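Local coordinates for regulatory protein E2 (Bovine papillomavirus type 1, PDB 2JEX) that regulates viral transcription and, through its N-terminal transactivation domain, probably works with the E1 protein to start viral DNA replication, at residues S23-H29 / P91-T97. The protein carries 1 engineered substitution. Sequence-based numbering, arbitrary orientation.
Sequences SDKLQDH and PWSLLDT
His29 and Trp92 meet through the edge of the imidazole: Trp92 O lies in the ring plane, and His29 NE2 donates to it at 2.6 Å and 140°, a bent bond whose length is doubtful because the position of the carbonyl oxygen is uncertain. The bond from CA to CB of His29 points toward 91-97, and CG beside the backbone N (chi1 -56°) brings NE2 to the loop's carbonyls. Thr97 OG1 and Ser93 O both stand over the same face, displaced toward the rim, with Thr97 OG1 3.3 Å from His29 CG. That hydroxyl also donates to Ser93 O (2.7 Å), which ties the two oxygens to each other. Leu94 crosses the imidazole at about a right angle, its CD2 reaching 3.6 Å from His29 ND1. A second bond, Trp92 N to Asp24 O, is nearly straight at 165°, although the donor stands above the carbonyl plane. Asp96 OD2 accepts Ser93 N on its anti side and Ser93 OG from above the carboxylate, both on one face; Asp96 N donates to Ser93 OG, an ST motif. The contact joins helix 26-48 and the loop before it to the loop between helices 62-83 and 99-103: Leu26 packs on helix 62-83, while Trp92 touches Phe110 of strand 110-120 and meets Tyr138 edge-to-face.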
ATOM      1  N   SER A  23      -3.333  -4.593  16.233  1.00 70.19           N
ATOM      2  CA  SER A  23      -1.984  -4.670  16.779  1.00 69.56           C
ATOM      3  C   SER A  23      -1.011  -3.754  16.046  1.00 69.05           C
ATOM      4  O   SER A  23      -1.214  -3.401  14.877  1.00 68.50           O
ATOM      5  CB  SER A  23      -1.477  -6.115  16.723  1.00 69.71           C
ATOM      6  OG  SER A  23      -0.197  -6.242  17.313  1.00 69.35           O
ATOM      7  N   ASP A  24       0.047  -3.381  16.757  1.00 68.47           N
ATOM      8  CA  ASP A  24       1.129  -2.592  16.194  1.00 68.18           C
ATOM      9  C   ASP A  24       2.384  -3.460  16.062  1.00 67.90           C
ATOM     10  O   ASP A  24       3.478  -2.965  15.804  1.00 67.50           O
ATOM     11  CB  ASP A  24       1.370  -1.332  17.043  1.00 68.29           C
ATOM     12  CG  ASP A  24       0.112  -0.471  17.184  1.00 68.50           C
ATOM     13  OD1 ASP A  24      -0.544  -0.168  16.150  1.00 67.56           O
ATOM     14  OD2 ASP A  24      -0.224  -0.097  18.334  1.00 72.39           O
ATOM     15  N   LYS A  25       2.207  -4.768  16.226  1.00 68.40           N
ATOM     16  CA  LYS A  25       3.299  -5.726  16.034  1.00 68.90           C
ATOM     17  C   LYS A  25       3.233  -6.401  14.664  1.00 68.35           C
ATOM     18  O   LYS A  25       2.184  -6.902  14.260  1.00 68.47           O
ATOM     19  CB  LYS A  25       3.337  -6.762  17.170  1.00 68.81           C
ATOM     20  CG  LYS A  25       4.235  -7.977  16.902  1.00 70.78           C
ATOM     21  CD  LYS A  25       5.710  -7.603  16.699  1.00 71.18           C
ATOM     22  CE  LYS A  25       6.486  -8.738  16.042  1.00 67.65           C
ATOM     23  NZ  LYS A  25       6.693  -9.876  17.000  1.00 73.86           N
ATOM     24  N   LEU A  26       4.371  -6.403  13.969  1.00 68.23           N
ATOM     25  CA  LEU A  26       4.510  -6.985  12.635  1.00 68.32           C
ATOM     26  C   LEU A  26       4.070  -8.458  12.534  1.00 68.36           C
ATOM     27  O   LEU A  26       3.497  -8.866  11.527  1.00 68.25           O
ATOM     28  CB  LEU A  26       5.954  -6.809  12.128  1.00 68.34           C
ATOM     29  CG  LEU A  26       6.345  -7.207  10.686  1.00 69.28           C
ATOM     30  CD1 LEU A  26       5.332  -6.742   9.610  1.00 67.60           C
ATOM     31  CD2 LEU A  26       7.742  -6.693  10.354  1.00 67.76           C
ATOM     32  N   GLN A  27       4.329  -9.233  13.582  1.00 68.43           N
ATOM     33  CA  GLN A  27       4.015 -10.657  13.607  1.00 69.46           C
ATOM     34  C   GLN A  27       2.515 -10.947  13.560  1.00 68.99           C
ATOM     35  O   GLN A  27       2.089 -11.907  12.934  1.00 68.90           O
ATOM     36  CB  GLN A  27       4.650 -11.328  14.827  1.00 69.34           C
ATOM     37  CG  GLN A  27       4.658 -12.850  14.772  1.00 73.54           C
ATOM     38  CD  GLN A  27       5.258 -13.392  13.485  1.00 82.63           C
ATOM     39  OE1 GLN A  27       4.652 -14.221  12.807  1.00 82.70           O
ATOM     40  NE2 GLN A  27       6.457 -12.918  13.140  1.00 88.01           N
ATOM     41  N   ASP A  28       1.722 -10.112  14.220  1.00 69.12           N
ATOM     42  CA  ASP A  28       0.272 -10.219  14.130  1.00 68.99           C
ATOM     43  C   ASP A  28      -0.242  -9.976  12.707  1.00 68.76           C
ATOM     44  O   ASP A  28      -1.249 -10.558  12.301  1.00 68.89           O
ATOM     45  CB  ASP A  28      -0.390  -9.249  15.104  1.00 69.23           C
ATOM     46  CG  ASP A  28      -0.237  -9.681  16.543  1.00 69.34           C
ATOM     47  OD1 ASP A  28       0.209  -8.853  17.367  1.00 72.79           O
ATOM     48  OD2 ASP A  28      -0.555 -10.850  16.852  1.00 71.20           O
ATOM     49  N   HIS A  29       0.455  -9.127  11.958  1.00 67.75           N
ATOM     50  CA  HIS A  29       0.068  -8.814  10.587  1.00 67.87           C
ATOM     51  C   HIS A  29       0.509  -9.900   9.608  1.00 68.28           C
ATOM     52  O   HIS A  29      -0.202 -10.214   8.665  1.00 69.09           O
ATOM     53  CB  HIS A  29       0.595  -7.431  10.190  1.00 67.23           C
ATOM     54  CG  HIS A  29       0.141  -6.342  11.112  1.00 67.12           C
ATOM     55  ND1 HIS A  29      -1.162  -6.239  11.551  1.00 64.23           N
ATOM     56  CD2 HIS A  29       0.818  -5.327  11.698  1.00 65.64           C
ATOM     57  CE1 HIS A  29      -1.269  -5.205  12.363  1.00 65.61           C
ATOM     58  NE2 HIS A  29      -0.085  -4.630  12.465  1.00 67.69           N
ATOM     59  N   PRO A  91       6.919  -0.171  15.165  1.00 73.21           N
ATOM     60  CA  PRO A  91       5.483  -0.430  15.263  1.00 72.95           C
ATOM     61  C   PRO A  91       4.820  -0.428  13.885  1.00 72.65           C
ATOM     62  O   PRO A  91       5.078   0.462  13.077  1.00 73.32           O
ATOM     63  CB  PRO A  91       4.959   0.743  16.106  1.00 72.94           C
ATOM     64  CG  PRO A  91       6.167   1.543  16.517  1.00 73.13           C
ATOM     65  CD  PRO A  91       7.252   1.208  15.560  1.00 73.05           C
ATOM     66  N   TRP A  92       3.985  -1.428  13.629  1.00 71.83           N
ATOM     67  CA  TRP A  92       3.269  -1.561  12.366  1.00 70.99           C
ATOM     68  C   TRP A  92       1.806  -1.789  12.660  1.00 70.10           C
ATOM     69  O   TRP A  92       1.450  -2.739  13.346  1.00 70.17           O
ATOM     70  CB  TRP A  92       3.809  -2.744  11.551  1.00 71.08           C
ATOM     71  CG  TRP A  92       5.172  -2.510  11.004  1.00 71.73           C
ATOM     72  CD1 TRP A  92       6.364  -2.793  11.613  1.00 72.16           C
ATOM     73  CD2 TRP A  92       5.496  -1.931   9.738  1.00 73.45           C
ATOM     74  NE1 TRP A  92       7.409  -2.429  10.802  1.00 70.80           N
ATOM     75  CE2 TRP A  92       6.906  -1.890   9.647  1.00 75.25           C
ATOM     76  CE3 TRP A  92       4.731  -1.434   8.670  1.00 74.12           C
ATOM     77  CZ2 TRP A  92       7.571  -1.376   8.525  1.00 75.90           C
ATOM     78  CZ3 TRP A  92       5.393  -0.921   7.552  1.00 72.74           C
ATOM     79  CH2 TRP A  92       6.799  -0.899   7.492  1.00 74.26           C
ATOM     80  N   SER A  93       0.954  -0.923  12.137  1.00 69.54           N
ATOM     81  CA  SER A  93      -0.479  -1.096  12.305  1.00 68.93           C
ATOM     82  C   SER A  93      -1.088  -1.923  11.165  1.00 68.97           C
ATOM     83  O   SER A  93      -0.397  -2.337  10.215  1.00 67.98           O
ATOM     84  CB  SER A  93      -1.162   0.264  12.402  1.00 68.62           C
ATOM     85  OG  SER A  93      -1.075   0.924  11.159  1.00 68.33           O
ATOM     86  N   LEU A  94      -2.389  -2.170  11.282  1.00 69.21           N
ATOM     87  CA  LEU A  94      -3.150  -2.814  10.225  1.00 69.76           C
ATOM     88  C   LEU A  94      -3.061  -2.022   8.919  1.00 69.62           C
ATOM     89  O   LEU A  94      -2.781  -2.590   7.867  1.00 70.53           O
ATOM     90  CB  LEU A  94      -4.609  -2.997  10.660  1.00 70.11           C
ATOM     91  CG  LEU A  94      -4.871  -4.082  11.713  1.00 70.22           C
ATOM     92  CD1 LEU A  94      -6.286  -3.961  12.236  1.00 72.03           C
ATOM     93  CD2 LEU A  94      -4.632  -5.473  11.146  1.00 72.64           C
ATOM     94  N   LEU A  95      -3.256  -0.711   8.994  1.00 69.38           N
ATOM     95  CA  LEU A  95      -3.222   0.126   7.800  1.00 69.50           C
ATOM     96  C   LEU A  95      -1.841   0.240   7.154  1.00 69.09           C
ATOM     97  O   LEU A  95      -1.746   0.301   5.923  1.00 69.41           O
ATOM     98  CB  LEU A  95      -3.803   1.508   8.087  1.00 69.72           C
ATOM     99  CG  LEU A  95      -5.334   1.521   8.206  1.00 71.82           C
ATOM    100  CD1 LEU A  95      -5.820   2.907   8.557  1.00 64.15           C
ATOM    101  CD2 LEU A  95      -6.021   1.004   6.931  1.00 75.17           C
ATOM    102  N   ASP A  96      -0.783   0.257   7.968  1.00 68.08           N
ATOM    103  CA  ASP A  96       0.588   0.307   7.445  1.00 67.26           C
ATOM    104  C   ASP A  96       0.872  -0.929   6.605  1.00 66.65           C
ATOM    105  O   ASP A  96       1.657  -0.885   5.661  1.00 67.02           O
ATOM    106  CB  ASP A  96       1.622   0.384   8.576  1.00 67.43           C
ATOM    107  CG  ASP A  96       1.404   1.561   9.505  1.00 67.43           C
ATOM    108  OD1 ASP A  96       1.091   2.670   9.020  1.00 68.14           O
ATOM    109  OD2 ASP A  96       1.560   1.373  10.730  1.00 67.24           O
ATOM    110  N   THR A  97       0.217  -2.027   6.958  1.00 65.93           N
ATOM    111  CA  THR A  97       0.459  -3.316   6.331  1.00 65.37           C
ATOM    112  C   THR A  97      -0.754  -3.778   5.512  1.00 65.08           C
ATOM    113  O   THR A  97      -0.981  -4.981   5.338  1.00 64.77           O
ATOM    114  CB  THR A  97       0.839  -4.366   7.392  1.00 65.16           C
ATOM    115  OG1 THR A  97      -0.128  -4.345   8.449  1.00 66.01           O
ATOM    116  CG2 THR A  97       2.211  -4.065   7.976  1.00 64.16           C
TER